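Local structure of p-47 protein (Clostridium botulinum E1 str. 'BoNT E Beluga', 5WIX) at residues I260-N266 / I277-L283; W285-V290 / W382-F387; I319-T323 / V375-G380. The protein is of unknown function but adopts the tulip-domain fold of bactericidal/permeability-increasing protein, which makes a role in lipid binding possible. All blocks are in the same frame, centred on the assembly; numbering follows the deposited sequence.

Contact 1: residues I260-N266 / I277-L283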
loop_
_atom_site.group_PDB
_atom_site.type_symbol
_atom_site.label_atom_id
_atom_site.label_comp_id
_atom_site.label_asym_id
_atom_site.label_seq_id
_atom_site.Cartn_x
_atom_site.Cartn_y
_atom_site.Cartn_z
ATOM N N ILE A 260 13.129 -27.311 -5.273
ATOM C CA ILE A 260 13.002 -25.903 -5.622
ATOM C C ILE A 260 12.461 -25.074 -4.455
ATOM O O ILE A 260 11.427 -25.415 -3.858
ATOM C CB ILE A 260 12.116 -25.699 -6.836
ATOM C CG1 ILE A 260 12.515 -26.700 -7.926
ATOM C CG2 ILE A 260 12.333 -24.305 -7.325
ATOM C CD1 ILE A 260 11.609 -26.763 -9.125
ATOM N N THR A 261 13.176 -23.994 -4.125
ATOM C CA THR A 261 12.856 -23.197 -2.945
ATOM C C THR A 261 13.105 -21.690 -3.002
ATOM O O THR A 261 13.590 -21.141 -2.016
ATOM C CB THR A 261 13.656 -23.661 -1.699
ATOM O OG1 THR A 261 15.045 -23.345 -1.869
ATOM C CG2 THR A 261 13.455 -25.139 -1.388
ATOM N N SER A 262 12.798 -21.012 -4.100
ATOM C CA SER A 262 12.935 -19.537 -4.142
ATOM C C SER A 262 14.377 -19.038 -4.059
ATOM O O SER A 262 14.727 -18.045 -4.695
ATOM C CB SER A 262 12.128 -18.855 -3.020
ATOM O OG SER A 262 12.886 -18.731 -1.831
ATOM N N ASN A 263 15.202 -19.700 -3.256
ATOM C CA ASN A 263 16.636 -19.499 -3.323
ATOM C C ASN A 263 17.075 -19.828 -4.753
ATOM O O ASN A 263 18.082 -19.308 -5.246
ATOM C CB ASN A 263 17.370 -20.371 -2.300
ATOM C CG ASN A 263 18.802 -19.917 -2.084
ATOM O OD1 ASN A 263 19.084 -18.713 -2.108
ATOM N ND2 ASN A 263 19.720 -20.873 -1.889
ATOM N N ASN A 264 16.285 -20.681 -5.413
ATOM C CA ASN A 264 16.425 -20.968 -6.835
ATOM C C ASN A 264 15.957 -19.852 -7.763
ATOM O O ASN A 264 16.229 -19.902 -8.967
ATOM C CB ASN A 264 15.661 -22.241 -7.179
ATOM C CG ASN A 264 16.310 -23.471 -6.592
ATOM O OD1 ASN A 264 15.671 -24.274 -5.917
ATOM N ND2 ASN A 264 17.601 -23.604 -6.819
ATOM N N PHE A 265 15.271 -18.844 -7.205
ATOM C CA PHE A 265 14.678 -17.745 -7.987
ATOM C C PHE A 265 15.225 -16.353 -7.711
ATOM O O PHE A 265 15.537 -15.997 -6.569
ATOM C CB PHE A 265 13.174 -17.689 -7.758
ATOM C CG PHE A 265 12.428 -18.802 -8.401
ATOM C CD1 PHE A 265 12.055 -18.713 -9.727
ATOM C CD2 PHE A 265 12.122 -19.949 -7.688
ATOM C CE1 PHE A 265 11.369 -19.733 -10.325
ATOM C CE2 PHE A 265 11.445 -20.984 -8.279
ATOM C CZ PHE A 265 11.068 -20.874 -9.605
ATOM N N ASN A 266 15.295 -15.558 -8.776
ATOM C CA ASN A 266 15.590 -14.131 -8.688
ATOM C C ASN A 266 14.387 -13.286 -9.091
ATOM O O ASN A 266 13.558 -13.712 -9.899
ATOM C CB ASN A 266 16.780 -13.773 -9.579
ATOM C CG ASN A 266 18.085 -13.745 -8.818
ATOM O OD1 ASN A 266 18.091 -13.685 -7.584
ATOM N ND2 ASN A 266 19.204 -13.777 -9.546
ATOM N N ILE A 277 10.083 -12.115 -12.603
ATOM C CA ILE A 277 10.602 -13.317 -11.966
ATOM C C ILE A 277 11.419 -14.178 -12.933
ATOM O O ILE A 277 10.868 -14.774 -13.865
ATOM C CB ILE A 277 9.476 -14.176 -11.405
ATOM C CG1 ILE A 277 8.718 -13.413 -10.314
ATOM C CG2 ILE A 277 10.042 -15.479 -10.861
ATOM C CD1 ILE A 277 7.549 -14.189 -9.660
ATOM N N LYS A 278 12.725 -14.247 -12.720
ATOM C CA LYS A 278 13.523 -15.219 -13.450
ATOM C C LYS A 278 14.111 -16.279 -12.511
ATOM O O LYS A 278 14.229 -16.065 -11.305
ATOM C CB LYS A 278 14.625 -14.517 -14.232
ATOM C CG LYS A 278 14.119 -13.737 -15.434
ATOM C CD LYS A 278 15.242 -13.578 -16.453
ATOM C CE LYS A 278 14.784 -12.859 -17.710
ATOM N NZ LYS A 278 14.503 -11.418 -17.452
ATOM N N ASN A 279 14.452 -17.439 -13.059
ATOM C CA ASN A 279 15.157 -18.456 -12.278
ATOM C C ASN A 279 16.643 -18.109 -12.093
ATOM O O ASN A 279 17.292 -17.558 -12.998
ATOM C CB ASN A 279 15.015 -19.818 -12.939
ATOM C CG ASN A 279 15.634 -19.861 -14.318
ATOM O OD1 ASN A 279 15.597 -18.884 -15.070
ATOM N ND2 ASN A 279 16.214 -21.002 -14.659
ATOM N N LYS A 280 17.175 -18.418 -10.911
ATOM C CA LYS A 280 18.561 -18.072 -10.577
ATOM C C LYS A 280 19.482 -19.110 -11.173
ATOM O O LYS A 280 20.648 -18.843 -11.462
ATOM C CB LYS A 280 18.762 -17.991 -9.053
ATOM C CG LYS A 280 20.157 -17.517 -8.601
ATOM C CD LYS A 280 20.359 -17.650 -7.074
ATOM C CE LYS A 280 19.547 -16.629 -6.266
ATOM N NZ LYS A 280 19.733 -16.785 -4.788
ATOM N N ASN A 281 18.918 -20.298 -11.365
ATOM C CA ASN A 281 19.648 -21.480 -11.799
ATOM C C ASN A 281 18.701 -22.626 -12.142
ATOM O O ASN A 281 17.473 -22.444 -12.170
ATOM C CB ASN A 281 20.629 -21.924 -10.716
ATOM C CG ASN A 281 19.990 -21.989 -9.339
ATOM O OD1 ASN A 281 18.849 -22.425 -9.182
ATOM N ND2 ASN A 281 20.726 -21.540 -8.331
ATOM N N THR A 282 19.276 -23.806 -12.378
ATOM C CA THR A 282 18.504 -24.958 -12.815
ATOM C C THR A 282 17.468 -25.340 -11.756
ATOM O O THR A 282 17.794 -25.503 -10.575
ATOM C CB THR A 282 19.415 -26.180 -13.129
ATOM O OG1 THR A 282 20.431 -25.812 -14.075
ATOM C CG2 THR A 282 18.589 -27.326 -13.703
ATOM N N LEU A 283 16.215 -25.461 -12.183
ATOM C CA LEU A 283 15.151 -25.912 -11.299
ATOM C C LEU A 283 14.970 -27.425 -11.405
ATOM O O LEU A 283 14.626 -27.942 -12.474
ATOM C CB LEU A 283 13.838 -25.192 -11.634
ATOM C CG LEU A 283 13.994 -23.701 -11.925
ATOM C CD1 LEU A 283 12.662 -23.082 -12.376
ATOM C CD2 LEU A 283 14.550 -22.977 -10.707
#

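Contact 2: residues W285-V290 / W382-F387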
loop_
_atom_site.group_PDB
_atom_site.type_symbol
_atom_site.label_atom_id
_atom_site.label_comp_id
_atom_site.label_asym_id
_atom_site.label_seq_id
_atom_site.Cartn_x
_atom_site.Cartn_y
_atom_site.Cartn_z
ATOM N N TRP A 285 12.903 -30.413 -11.087
ATOM C CA TRP A 285 11.527 -30.845 -10.887
ATOM C C TRP A 285 11.463 -32.112 -10.054
ATOM O O TRP A 285 12.427 -32.883 -9.967
ATOM C CB TRP A 285 10.833 -31.081 -12.216
ATOM C CG TRP A 285 9.367 -30.967 -12.123
ATOM C CD1 TRP A 285 8.467 -31.983 -12.054
ATOM C CD2 TRP A 285 8.613 -29.758 -12.086
ATOM N NE1 TRP A 285 7.187 -31.486 -11.983
ATOM C CE2 TRP A 285 7.251 -30.118 -12.001
ATOM C CE3 TRP A 285 8.954 -28.406 -12.116
ATOM C CZ2 TRP A 285 6.235 -29.177 -11.941
ATOM C CZ3 TRP A 285 7.945 -27.474 -12.054
ATOM C CH2 TRP A 285 6.597 -27.864 -11.968
ATOM N N TYR A 286 10.313 -32.329 -9.441
ATOM C CA TYR A 286 10.105 -33.551 -8.689
ATOM C C TYR A 286 9.828 -34.737 -9.627
ATOM O O TYR A 286 9.559 -34.558 -10.809
ATOM C CB TYR A 286 8.969 -33.359 -7.680
ATOM C CG TYR A 286 7.602 -33.132 -8.279
ATOM C CD1 TYR A 286 6.785 -34.202 -8.613
ATOM C CD2 TYR A 286 7.115 -31.840 -8.491
ATOM C CE1 TYR A 286 5.521 -34.000 -9.151
ATOM C CE2 TYR A 286 5.846 -31.626 -9.026
ATOM C CZ TYR A 286 5.053 -32.706 -9.350
ATOM O OH TYR A 286 3.796 -32.520 -9.894
ATOM N N GLY A 287 9.899 -35.954 -9.097
ATOM C CA GLY A 287 9.770 -37.121 -9.943
ATOM C C GLY A 287 8.354 -37.453 -10.420
ATOM O O GLY A 287 7.432 -37.572 -9.599
ATOM N N ILE A 288 8.204 -37.647 -11.738
ATOM C CA ILE A 288 6.956 -38.097 -12.380
ATOM C C ILE A 288 7.031 -39.535 -12.897
ATOM O O ILE A 288 7.889 -39.830 -13.721
ATOM C CB ILE A 288 6.596 -37.232 -13.607
ATOM C CG1 ILE A 288 6.517 -35.753 -13.235
ATOM C CG2 ILE A 288 5.291 -37.690 -14.224
ATOM C CD1 ILE A 288 6.785 -34.855 -14.433
ATOM N N LYS A 289 6.115 -40.405 -12.466
ATOM C CA LYS A 289 6.122 -41.808 -12.910
ATOM C C LYS A 289 5.288 -42.075 -14.151
ATOM O O LYS A 289 4.059 -41.987 -14.146
ATOM C CB LYS A 289 5.634 -42.740 -11.811
ATOM C CG LYS A 289 5.615 -44.190 -12.223
ATOM C CD LYS A 289 5.510 -45.083 -10.990
ATOM C CE LYS A 289 4.800 -46.395 -11.283
ATOM N NZ LYS A 289 4.547 -47.087 -9.990
ATOM N N VAL A 290 5.983 -42.440 -15.215
ATOM C CA VAL A 290 5.361 -42.755 -16.486
ATOM C C VAL A 290 5.639 -44.200 -16.835
ATOM O O VAL A 290 6.801 -44.576 -17.028
ATOM C CB VAL A 290 5.899 -41.878 -17.585
ATOM C CG1 VAL A 290 5.145 -42.144 -18.882
ATOM C CG2 VAL A 290 5.809 -40.439 -17.157
ATOM N N TRP A 382 3.895 -35.356 -20.238
ATOM C CA TRP A 382 3.500 -35.478 -18.837
ATOM C C TRP A 382 4.155 -34.398 -17.986
ATOM O O TRP A 382 3.575 -33.914 -17.003
ATOM C CB TRP A 382 3.858 -36.866 -18.300
ATOM C CG TRP A 382 2.853 -37.880 -18.690
ATOM C CD1 TRP A 382 3.034 -38.948 -19.512
ATOM C CD2 TRP A 382 1.488 -37.901 -18.294
ATOM N NE1 TRP A 382 1.861 -39.642 -19.650
ATOM C CE2 TRP A 382 0.893 -39.015 -18.909
ATOM C CE3 TRP A 382 0.709 -37.087 -17.470
ATOM C CZ2 TRP A 382 -0.446 -39.336 -18.728
ATOM C CZ3 TRP A 382 -0.620 -37.407 -17.290
ATOM C CH2 TRP A 382 -1.184 -38.524 -17.915
ATOM N N SER A 383 5.376 -34.035 -18.378
ATOM C CA SER A 383 6.172 -33.082 -17.629
ATOM C C SER A 383 5.606 -31.692 -17.809
ATOM O O SER A 383 5.492 -30.933 -16.845
ATOM C CB SER A 383 7.635 -33.137 -18.075
ATOM O OG SER A 383 8.277 -34.315 -17.588
ATOM N N LEU A 384 5.236 -31.373 -19.048
ATOM C CA LEU A 384 4.666 -30.066 -19.364
ATOM C C LEU A 384 3.405 -29.829 -18.531
ATOM O O LEU A 384 3.207 -28.743 -17.953
ATOM C CB LEU A 384 4.365 -29.961 -20.858
ATOM C CG LEU A 384 5.599 -29.772 -21.751
ATOM C CD1 LEU A 384 5.241 -29.714 -23.241
ATOM C CD2 LEU A 384 6.359 -28.514 -21.335
ATOM N N LYS A 385 2.570 -30.859 -18.446
ATOM C CA LYS A 385 1.374 -30.776 -17.625
ATOM C C LYS A 385 1.775 -30.461 -16.199
ATOM O O LYS A 385 1.247 -29.529 -15.600
ATOM C CB LYS A 385 0.558 -32.071 -17.726
ATOM C CG LYS A 385 0.010 -32.278 -19.153
ATOM C CD LYS A 385 -0.885 -33.512 -19.305
ATOM C CE LYS A 385 -1.477 -33.598 -20.726
ATOM N NZ LYS A 385 -2.365 -34.791 -20.902
ATOM N N SER A 386 2.752 -31.197 -15.690
ATOM C CA SER A 386 3.216 -30.982 -14.331
ATOM C C SER A 386 3.555 -29.522 -14.090
ATOM O O SER A 386 3.199 -28.983 -13.051
ATOM C CB SER A 386 4.439 -31.849 -14.024
ATOM O OG SER A 386 4.427 -32.236 -12.652
ATOM N N PHE A 387 4.223 -28.900 -15.063
ATOM C CA PHE A 387 4.651 -27.503 -14.970
ATOM C C PHE A 387 3.467 -26.542 -14.824
ATOM O O PHE A 387 3.280 -25.877 -13.790
ATOM C CB PHE A 387 5.445 -27.104 -16.212
ATOM C CG PHE A 387 6.741 -27.822 -16.371
ATOM C CD1 PHE A 387 7.308 -28.512 -15.311
ATOM C CD2 PHE A 387 7.409 -27.793 -17.592
ATOM C CE1 PHE A 387 8.513 -29.168 -15.472
ATOM C CE2 PHE A 387 8.615 -28.445 -17.763
ATOM C CZ PHE A 387 9.169 -29.132 -16.705
#

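Contact 3: residues I319-T323 / V375-G380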
loop_
_atom_site.group_PDB
_atom_site.type_symbol
_atom_site.label_atom_id
_atom_site.label_comp_id
_atom_site.label_asym_id
_atom_site.label_seq_id
_atom_site.Cartn_x
_atom_site.Cartn_y
_atom_site.Cartn_z
ATOM N N ILE A 319 14.480 -29.604 -20.159
ATOM C CA ILE A 319 14.476 -30.943 -20.732
ATOM C C ILE A 319 14.124 -32.008 -19.709
ATOM O O ILE A 319 14.057 -31.734 -18.510
ATOM C CB ILE A 319 15.837 -31.286 -21.334
ATOM C CG1 ILE A 319 16.953 -30.750 -20.433
ATOM C CG2 ILE A 319 15.964 -30.701 -22.739
ATOM C CD1 ILE A 319 17.461 -31.744 -19.437
ATOM N N VAL A 320 13.895 -33.220 -20.203
ATOM C CA VAL A 320 13.708 -34.375 -19.336
ATOM C C VAL A 320 14.445 -35.586 -19.904
ATOM O O VAL A 320 14.147 -36.043 -21.010
ATOM C CB VAL A 320 12.217 -34.706 -19.139
ATOM C CG1 VAL A 320 11.469 -34.648 -20.454
ATOM C CG2 VAL A 320 12.071 -36.065 -18.498
ATOM N N LYS A 321 15.428 -36.097 -19.168
ATOM C CA LYS A 321 16.192 -37.254 -19.663
ATOM C C LYS A 321 15.437 -38.567 -19.443
ATOM O O LYS A 321 14.710 -38.732 -18.453
ATOM C CB LYS A 321 17.581 -37.309 -19.003
ATOM C CG LYS A 321 18.481 -36.130 -19.409
ATOM C CD LYS A 321 19.703 -35.945 -18.504
ATOM C CE LYS A 321 20.661 -34.900 -19.093
ATOM N NZ LYS A 321 21.323 -35.390 -20.355
ATOM N N LEU A 322 15.592 -39.483 -20.392
ATOM C CA LEU A 322 14.975 -40.806 -20.303
ATOM C C LEU A 322 15.777 -41.754 -19.420
ATOM O O LEU A 322 16.904 -42.118 -19.763
ATOM C CB LEU A 322 14.836 -41.417 -21.690
ATOM C CG LEU A 322 13.691 -40.854 -22.506
ATOM C CD1 LEU A 322 13.604 -41.603 -23.821
ATOM C CD2 LEU A 322 12.445 -41.025 -21.696
ATOM N N THR A 323 15.197 -42.153 -18.295
ATOM C CA THR A 323 15.906 -42.988 -17.341
ATOM C C THR A 323 16.232 -44.340 -17.986
ATOM O O THR A 323 15.328 -45.058 -18.406
ATOM C CB THR A 323 15.071 -43.166 -16.046
ATOM O OG1 THR A 323 13.714 -43.472 -16.387
ATOM C CG2 THR A 323 15.074 -41.874 -15.222
ATOM N N VAL A 375 8.402 -42.901 -25.888
ATOM C CA VAL A 375 8.317 -42.674 -24.446
ATOM C C VAL A 375 8.857 -41.269 -24.160
ATOM O O VAL A 375 8.459 -40.622 -23.190
ATOM C CB VAL A 375 9.090 -43.744 -23.604
ATOM C CG1 VAL A 375 9.039 -45.097 -24.290
ATOM C CG2 VAL A 375 10.530 -43.345 -23.365
ATOM N N ALA A 376 9.752 -40.790 -25.018
ATOM C CA ALA A 376 10.244 -39.428 -24.869
ATOM C C ALA A 376 9.096 -38.419 -25.082
ATOM O O ALA A 376 8.982 -37.424 -24.355
ATOM C CB ALA A 376 11.379 -39.162 -25.844
ATOM N N LYS A 377 8.253 -38.690 -26.079
ATOM C CA LYS A 377 7.077 -37.866 -26.319
ATOM C C LYS A 377 6.152 -37.937 -25.113
ATOM O O LYS A 377 5.574 -36.930 -24.689
ATOM C CB LYS A 377 6.336 -38.307 -27.589
ATOM C CG LYS A 377 4.842 -37.986 -27.583
ATOM C CD LYS A 377 4.208 -38.090 -28.968
ATOM C CE LYS A 377 2.692 -37.852 -28.905
ATOM N NZ LYS A 377 2.126 -37.169 -30.117
ATOM N N SER A 378 6.028 -39.124 -24.536
ATOM C CA SER A 378 5.055 -39.294 -23.473
ATOM C C SER A 378 5.546 -38.703 -22.145
ATOM O O SER A 378 4.768 -38.106 -21.416
ATOM C CB SER A 378 4.694 -40.767 -23.315
ATOM O OG SER A 378 3.592 -40.914 -22.438
ATOM N N VAL A 379 6.833 -38.834 -21.841
ATOM C CA VAL A 379 7.370 -38.217 -20.627
ATOM C C VAL A 379 7.374 -36.684 -20.764
ATOM O O VAL A 379 7.053 -35.957 -19.812
ATOM C CB VAL A 379 8.792 -38.744 -20.309
ATOM C CG1 VAL A 379 9.397 -38.006 -19.132
ATOM C CG2 VAL A 379 8.719 -40.218 -19.986
ATOM N N GLY A 380 7.714 -36.209 -21.963
ATOM C CA GLY A 380 7.650 -34.794 -22.286
ATOM C C GLY A 380 6.285 -34.206 -21.993
ATOM O O GLY A 380 6.168 -33.249 -21.220
#

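Contact 1: residues I260-N266 / I277-L283
The ring of Phe265 has Leu283 over one face, with CD2 lying 4.2 Å above the ring plane and displaced toward the rim. Lys278 O of the other strand sits at the ring edge, and Ser262 N, at the start of the turn that ends in Phe265, lies in the ring plane. Ile277 CG2 approaches obliquely, 4.0 Å from Phe265 CD1. Beyond the two segments, Phe302 meets this ring edge-to-face and Leu249 of helix 240-252 packs against it.

The second pair of flat groups is the amides of Asn264 and Asn281, whose planes stand 73° apart. Asn264 ND2 donates to Asn281 OD1 at 2.9 Å, and its acceptor is tilted somewhat out of the Asn264 amide plane. The other end of that amide is also engaged, since Asn264 OD1 accepts Thr261 N (3.1 Å) within its own segment.

Apart from the ring and the amides, backbone bonds join the strands. Asn266 and Lys278 form an antiparallel hydrogen-bonded pair, Asn266 N reaching Lys278 O at 2.8 Å; beyond the pairing, Lys280 N bonds to Asn264 O. Lys280 leaves the backbone with CG opposite its N (chi1 -175°), and a bend at chi3 (-71°) swings NZ to Asn263 O, 3.0 Å away.

The contact is thus divided by chemistry. Phe265, Ile277, Leu283 and Ile260 make its apolar side, whereas asparagine amides and a lysine ammonium bind the type I turn from Ser262 to Phe265 to the loop leaving the partner strand, where the ammonium probably draws on the partial negative charge of the turn carbonyl.

Contact 2: residues W285-V290 / W382-F387
Trp285 presents a broad indole to helix 370-390, and the rim of Phe387 fits against it: Phe387 CE1 lies 3.4 Å from Trp285 CD2, and Phe387 CD1 lies over the rim of the six-membered ring. The pair is T-shaped (edge-to-face), with centroids 4.5 Å apart and planes inclined at 72°. On the opposite face of the indole lies the ring of Tyr286, so the flat group is held between two aromatic neighbours, one from its own segment and one from the helix. The Trp285 side chain extends away from its backbone N (chi1 -156°), which carries the indole across to the helix and leaves its pyrrole edge facing Ser386. There NE1 donates to Ser386 OG at 2.9 Å, a moderately bent bond of 144°. Tyr286 OH comes to 2.8 Å from the same Ser386 OG.

Further along, Ile288 CD1 lies between Ser383 and Ser386, whose small side chains let the methyl come close to the helix, 3.5 Å from Ser383 OG and 3.8 Å from Ser386 CB. Ser383 OG is itself bonded to Val379 O, one turn earlier in the helix. Val290 comes at the indole of Trp382 obliquely, CG1 and CG2 both from the same side, each 3.9 Å from Trp382 CD1.

The bumps thus follow one another along the helix, Trp285 by Phe387, Ile288 between the two serines and Val290 by Trp382, while strand 288-290 and the helix run roughly antiparallel at 9.9 Å between their segment axes. Pro297 and Ile299 of strand 293-307 also touch the indole of Trp285. A long helix cradled against a strongly curved antiparallel sheet in this way is the hallmark of the tulip domain.

Contact 3: residues I319-T323 / V375-G380
The sheet-to-helix packing of a tulip domain is represented here by Val320 and Leu322 of strand 311-322, which direct their side chains at helix 370-390. Val320 meets Val379 methyl to methyl: Val320 CG2 lies 3.4 Å from Val379 CG1. The other methyl of the strand residue, Val320 CG1, stands 4.2 Å from Gly380 CA, so part of the contact is with the helix backbone, and the CA atoms of Val320 and Gly380 are 6.8 Å apart.

Leu322 reaches further along the helix toward its N-terminal side. Both of its methyls close on Val375 CG2, Leu322 CD2 at 3.4 Å and Leu322 CD1 at 3.6 Å. Leu322 CD1 also meets Ala376 CB at 3.9 Å, and Leu322 CD2 more loosely Val379 CG2. With CG anti to the carbonyl carbon (chi1 -77°), the leucine side chain is directed at the helix, and its fork lies over Val375, Ala376 and Val379; Val375 and Ala376 are adjacent, and Val379 is about one turn on.

In this fold the sheet bends around the helix, and the strand runs obliquely to it: the short axes make an angle of 136° between their N-to-C directions and approach to 9.1 Å. Two residues of the strand, Val320 and Leu322, together touch helix residues from Val375 to Gly380. Val379 serves both of them through separate branches. With CG1 anti to the backbone N (chi1 174°), that methyl faces Val320, whereas CG2 is directed to Leu322.

Residues of neighbouring strands also touch this pair. Tyr295 and Ile328 lie against Leu322, Leu332 against Val320, and Ser330 OG is hydrogen-bonded to Ala376 O, giving the helix a polar tie to strand 328-343.

All three contacts involve the same curved antiparallel sheet, on one side of the chain's centre. Contacts 2 and 3 share helix 370-390 and have centres about 10 Å apart. They touch directly: Val290 CB of contact 2 lies 4.1 Å from Val379 CG2 of contact 3. Strands 288-290 and 311-322 thus meet at Val379 on the same helix. Contact 1 is a hairpin at another part of the sheet, its centre about 18 Å from that of contact 2 and 23 Å from that of contact 3. It adjoins contact 2 in sequence, since 277-283 leads almost straight into 285-290, and strand 293-307 borders all three contacts.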